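Local coordinates for protein putative oxidoreductase (Gluconobacter oxydans, PDB 3WJ7) that probably acts as an NAD(P)-dependent reductase of the short-chain dehydrogenase/reductase family, with a Rossmann-type coenzyme-binding domain, at residues A[71-83]-A[109-123]. Sequence-based numbering, arbitrary orientation.
Sequences LAPALKGVKILFH and LMLAALEAGVEKIIY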
loop_
_atom_site.group_PDB
_atom_site.type_symbol
_atom_site.label_atom_id
_atom_site.label_comp_id
_atom_site.label_asym_id
_atom_site.label_seq_id
_atom_site.Cartn_x
_atom_site.Cartn_y
_atom_site.Cartn_z
ATOM N N LEU A 71 25.687 1.661 -10.986
ATOM C CA LEU A 71 26.388 2.086 -9.780
ATOM C C LEU A 71 27.876 1.816 -9.822
ATOM O O LEU A 71 28.653 2.631 -9.321
ATOM C CB LEU A 71 25.795 1.433 -8.529
ATOM C CG LEU A 71 24.298 1.623 -8.324
ATOM C CD1 LEU A 71 23.847 0.817 -7.144
ATOM C CD2 LEU A 71 23.925 3.075 -8.139
ATOM N N ALA A 72 28.286 0.670 -10.376
ATOM C CA ALA A 72 29.721 0.365 -10.478
ATOM C C ALA A 72 30.518 1.486 -11.218
ATOM O O ALA A 72 31.540 1.961 -10.698
ATOM C CB ALA A 72 29.943 -1.003 -11.097
ATOM N N PRO A 73 30.032 1.932 -12.403
ATOM C CA PRO A 73 30.606 3.084 -13.107
ATOM C C PRO A 73 30.758 4.295 -12.216
ATOM O O PRO A 73 31.759 5.002 -12.305
ATOM C CB PRO A 73 29.546 3.399 -14.170
ATOM C CG PRO A 73 28.939 2.084 -14.483
ATOM C CD PRO A 73 29.006 1.259 -13.225
ATOM N N ALA A 74 29.753 4.567 -11.389
ATOM C CA ALA A 74 29.803 5.775 -10.552
ATOM C C ALA A 74 30.760 5.611 -9.397
ATOM O O ALA A 74 31.281 6.579 -8.945
ATOM C CB ALA A 74 28.437 6.116 -10.004
ATOM N N LEU A 75 30.964 4.388 -8.914
ATOM C CA LEU A 75 31.836 4.136 -7.800
ATOM C C LEU A 75 33.288 3.812 -8.248
ATOM O O LEU A 75 34.193 3.644 -7.412
ATOM C CB LEU A 75 31.272 2.994 -6.939
ATOM C CG LEU A 75 30.017 3.191 -6.091
ATOM C CD1 LEU A 75 29.138 1.936 -6.077
ATOM C CD2 LEU A 75 30.370 3.642 -4.683
ATOM N N LYS A 76 33.539 3.750 -9.553
ATOM C CA LYS A 76 34.946 3.589 -9.992
ATOM C C LYS A 76 35.848 4.731 -9.495
ATOM O O LYS A 76 35.547 5.908 -9.694
ATOM C CB LYS A 76 35.005 3.421 -11.511
ATOM C CG LYS A 76 36.391 3.244 -12.088
ATOM C CD LYS A 76 36.257 2.851 -13.542
ATOM C CE LYS A 76 37.417 3.395 -14.349
ATOM N NZ LYS A 76 37.295 2.902 -15.745
ATOM N N GLY A 77 36.923 4.370 -8.795
ATOM C CA GLY A 77 37.935 5.318 -8.297
ATOM C C GLY A 77 37.519 6.080 -7.054
ATOM O O GLY A 77 38.154 7.091 -6.694
ATOM N N VAL A 78 36.446 5.612 -6.397
ATOM C CA VAL A 78 35.842 6.319 -5.231
ATOM C C VAL A 78 36.365 5.818 -3.864
ATOM O O VAL A 78 36.255 4.658 -3.555
ATOM C CB VAL A 78 34.286 6.223 -5.275
ATOM C CG1 VAL A 78 33.652 6.744 -3.982
ATOM C CG2 VAL A 78 33.724 6.930 -6.516
ATOM N N LYS A 79 36.890 6.698 -3.030
ATOM C CA LYS A 79 37.418 6.294 -1.739
ATOM C C LYS A 79 36.349 6.372 -0.631
ATOM O O LYS A 79 36.361 5.571 0.335
ATOM C CB LYS A 79 38.621 7.210 -1.397
ATOM C CG LYS A 79 39.153 7.109 0.039
ATOM C CD LYS A 79 40.196 8.186 0.347
ATOM C CE LYS A 79 41.026 7.837 1.589
ATOM N NZ LYS A 79 41.311 9.043 2.424
ATOM N N ILE A 80 35.477 7.380 -0.764
ATOM C CA ILE A 80 34.520 7.798 0.264
ATOM C C ILE A 80 33.132 8.066 -0.345
ATOM O O ILE A 80 32.976 8.742 -1.389
ATOM C CB ILE A 80 34.969 9.082 0.978
ATOM C CG1 ILE A 80 36.229 8.847 1.842
ATOM C CG2 ILE A 80 33.868 9.639 1.860
ATOM C CD1 ILE A 80 37.075 10.100 1.906
ATOM N N LEU A 81 32.140 7.517 0.337
ATOM C CA LEU A 81 30.776 7.607 -0.055
ATOM C C LEU A 81 29.944 8.218 1.083
ATOM O O LEU A 81 29.968 7.747 2.235
ATOM C CB LEU A 81 30.248 6.231 -0.426
ATOM C CG LEU A 81 28.725 6.221 -0.620
ATOM C CD1 LEU A 81 28.307 7.085 -1.820
ATOM C CD2 LEU A 81 28.206 4.805 -0.778
ATOM N N PHE A 82 29.244 9.293 0.721
ATOM C CA PHE A 82 28.155 9.883 1.496
ATOM C C PHE A 82 26.828 9.503 0.849
ATOM O O PHE A 82 26.516 9.983 -0.243
ATOM C CB PHE A 82 28.283 11.401 1.523
ATOM C CG PHE A 82 29.395 11.872 2.357
ATOM C CD1 PHE A 82 29.172 12.272 3.661
ATOM C CD2 PHE A 82 30.702 11.884 1.855
ATOM C CE1 PHE A 82 30.240 12.722 4.469
ATOM C CE2 PHE A 82 31.761 12.306 2.649
ATOM C CZ PHE A 82 31.537 12.741 3.953
ATOM N N HIS A 83 26.056 8.658 1.506
ATOM C CA HIS A 83 24.745 8.281 0.981
ATOM C C HIS A 83 23.707 9.157 1.624
ATOM O O HIS A 83 23.386 8.956 2.768
ATOM C CB HIS A 83 24.405 6.817 1.292
ATOM C CG HIS A 83 23.073 6.389 0.748
ATOM N ND1 HIS A 83 22.422 7.081 -0.258
ATOM C CD2 HIS A 83 22.277 5.333 1.054
ATOM C CE1 HIS A 83 21.286 6.475 -0.537
ATOM N NE2 HIS A 83 21.176 5.415 0.246
ATOM N N LEU A 109 23.326 0.155 -3.143
ATOM C CA LEU A 109 24.379 1.097 -3.056
ATOM C C LEU A 109 25.472 0.566 -2.113
ATOM O O LEU A 109 26.671 0.564 -2.477
ATOM C CB LEU A 109 23.875 2.450 -2.564
ATOM C CG LEU A 109 24.995 3.492 -2.500
ATOM C CD1 LEU A 109 25.547 3.753 -3.901
ATOM C CD2 LEU A 109 24.481 4.784 -1.879
ATOM N N MET A 110 25.063 0.124 -0.922
ATOM C CA MET A 110 26.001 -0.407 0.063
ATOM C C MET A 110 26.804 -1.623 -0.445
ATOM O O MET A 110 28.019 -1.687 -0.298
ATOM C CB MET A 110 25.282 -0.734 1.371
ATOM C CG MET A 110 24.709 0.464 2.126
ATOM S SD MET A 110 25.779 1.904 2.413
ATOM C CE MET A 110 25.093 3.090 1.276
ATOM N N LEU A 111 26.121 -2.593 -1.044
ATOM C CA LEU A 111 26.803 -3.728 -1.612
ATOM C C LEU A 111 27.738 -3.311 -2.755
ATOM O O LEU A 111 28.858 -3.803 -2.836
ATOM C CB LEU A 111 25.814 -4.772 -2.068
ATOM C CG LEU A 111 24.982 -5.582 -1.053
ATOM C CD1 LEU A 111 24.081 -6.584 -1.791
ATOM C CD2 LEU A 111 25.874 -6.315 -0.072
ATOM N N ALA A 112 27.296 -2.390 -3.614
ATOM C CA ALA A 112 28.144 -1.901 -4.722
ATOM C C ALA A 112 29.409 -1.205 -4.257
ATOM O O ALA A 112 30.475 -1.427 -4.839
ATOM C CB ALA A 112 27.361 -1.019 -5.698
ATOM N N ALA A 113 29.303 -0.387 -3.212
ATOM C CA ALA A 113 30.470 0.341 -2.632
ATOM C C ALA A 113 31.466 -0.626 -1.985
ATOM O O ALA A 113 32.696 -0.398 -1.954
ATOM C CB ALA A 113 30.011 1.341 -1.598
ATOM N N LEU A 114 30.900 -1.692 -1.448
ATOM C CA LEU A 114 31.660 -2.752 -0.850
ATOM C C LEU A 114 32.445 -3.414 -1.960
ATOM O O LEU A 114 33.672 -3.502 -1.887
ATOM C CB LEU A 114 30.708 -3.751 -0.194
ATOM C CG LEU A 114 31.288 -4.858 0.665
ATOM C CD1 LEU A 114 32.105 -4.253 1.787
ATOM C CD2 LEU A 114 30.172 -5.700 1.239
ATOM N N GLU A 115 31.718 -3.851 -2.989
ATOM C CA GLU A 115 32.307 -4.426 -4.185
ATOM C C GLU A 115 33.352 -3.537 -4.890
ATOM O O GLU A 115 34.376 -4.052 -5.331
ATOM C CB GLU A 115 31.222 -4.860 -5.152
ATOM C CG GLU A 115 30.617 -6.181 -4.730
ATOM C CD GLU A 115 29.102 -6.311 -4.962
ATOM O OE1 GLU A 115 28.559 -5.678 -5.902
ATOM O OE2 GLU A 115 28.457 -7.060 -4.178
ATOM N N ALA A 116 33.133 -2.224 -4.980
ATOM C CA ALA A 116 34.123 -1.333 -5.618
ATOM C C ALA A 116 35.332 -1.067 -4.698
ATOM O O ALA A 116 36.304 -0.432 -5.091
ATOM C CB ALA A 116 33.475 -0.027 -6.024
ATOM N N GLY A 117 35.266 -1.544 -3.460
ATOM C CA GLY A 117 36.340 -1.308 -2.514
ATOM C C GLY A 117 36.391 0.090 -1.921
ATOM O O GLY A 117 37.450 0.506 -1.489
ATOM N N VAL A 118 35.254 0.811 -1.870
ATOM C CA VAL A 118 35.158 2.094 -1.121
ATOM C C VAL A 118 35.636 1.897 0.308
ATOM O O VAL A 118 35.276 0.915 0.925
ATOM C CB VAL A 118 33.707 2.668 -1.127
ATOM C CG1 VAL A 118 33.526 3.761 -0.061
ATOM C CG2 VAL A 118 33.329 3.187 -2.518
ATOM N N GLU A 119 36.438 2.820 0.825
ATOM C CA GLU A 119 37.093 2.642 2.122
ATOM C C GLU A 119 36.211 3.091 3.255
ATOM O O GLU A 119 36.277 2.540 4.353
ATOM C CB GLU A 119 38.397 3.461 2.210
ATOM C CG GLU A 119 39.583 2.870 1.456
ATOM C CD GLU A 119 40.737 3.861 1.263
ATOM O OE1 GLU A 119 41.129 4.547 2.245
ATOM O OE2 GLU A 119 41.262 3.946 0.123
ATOM N N LYS A 120 35.448 4.151 3.012
ATOM C CA LYS A 120 34.578 4.680 4.049
ATOM C C LYS A 120 33.233 5.183 3.516
ATOM O O LYS A 120 33.176 5.864 2.480
ATOM C CB LYS A 120 35.283 5.745 4.882
ATOM C CG LYS A 120 34.722 5.799 6.299
ATOM C CD LYS A 120 35.664 6.542 7.242
ATOM C CE LYS A 120 36.620 5.591 7.962
ATOM N NZ LYS A 120 37.135 6.291 9.155
ATOM N N ILE A 121 32.168 4.824 4.240
ATOM C CA ILE A 121 30.818 5.136 3.852
ATOM C C ILE A 121 30.201 5.893 4.990
ATOM O O ILE A 121 30.280 5.483 6.149
ATOM C CB ILE A 121 30.033 3.837 3.564
ATOM C CG1 ILE A 121 30.608 3.183 2.330
ATOM C CG2 ILE A 121 28.549 4.118 3.300
ATOM C CD1 ILE A 121 30.239 1.728 2.188
ATOM N N ILE A 122 29.608 7.030 4.688
ATOM C CA ILE A 122 28.805 7.695 5.693
ATOM C C ILE A 122 27.362 7.634 5.251
ATOM O O ILE A 122 26.990 8.130 4.160
ATOM C CB ILE A 122 29.215 9.137 5.844
ATOM C CG1 ILE A 122 30.605 9.203 6.462
ATOM C CG2 ILE A 122 28.213 9.936 6.698
ATOM C CD1 ILE A 122 31.080 10.563 6.089
ATOM N N TYR A 123 26.552 7.000 6.092
ATOM C CA TYR A 123 25.180 6.799 5.786
ATOM C C TYR A 123 24.310 7.810 6.519
ATOM O O TYR A 123 24.332 7.900 7.777
ATOM C CB TYR A 123 24.754 5.393 6.152
ATOM C CG TYR A 123 23.277 5.214 5.905
ATOM C CD1 TYR A 123 22.739 5.442 4.647
ATOM C CD2 TYR A 123 22.422 4.910 6.934
ATOM C CE1 TYR A 123 21.388 5.309 4.402
ATOM C CE2 TYR A 123 21.067 4.768 6.713
ATOM C CZ TYR A 123 20.567 4.969 5.442
ATOM O OH TYR A 123 19.253 4.829 5.226
#
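The imidazole of H83 takes CD2 of L109 over one face, a CH-pi contact 3.5 Å from the ring centroid, while the methyl CE of M110 and the phenol of Y123 approach it obliquely. The H83 and Y123 side chains run alongside each other, their ring planes inclined obliquely at 42°, and CB of H83 lies at the edge of the phenol, in its plane. With CG anti to the backbone N (chi1 -179°), the imidazole is laid against L109 and M110 of the helix, and its ring nitrogens bond to the hydroxyls of T19 and T106, which fixes the ring's rotation. On the same side of the sheet L81 meets L109 tip to tip, CD2 to CG at 3.9 Å. Farther along, the two methyls of L75 divide their contacts, CD1 against CB of A112 (3.5 Å) and CD2 against CG2 of V118 (3.7 Å). On the opposite face F82 and I122 lie side by side, and both touch L231 of helix 220-233. Strands 80-83 and 120-123 pair in parallel through L81 N to K120 O (2.9 Å), I122 N to L81 O and H83 N to I122 O. K79 O accepts two amides, K120 N in the carbonyl plane and E119 N tilted 31° from it. In this Rossmann beta-alpha-beta crossover, backbone bonds set the strand register and apolar packing seats the helix on the sheet, with L109 and M110 against a histidine whose two nitrogens are both hydrogen-bonded.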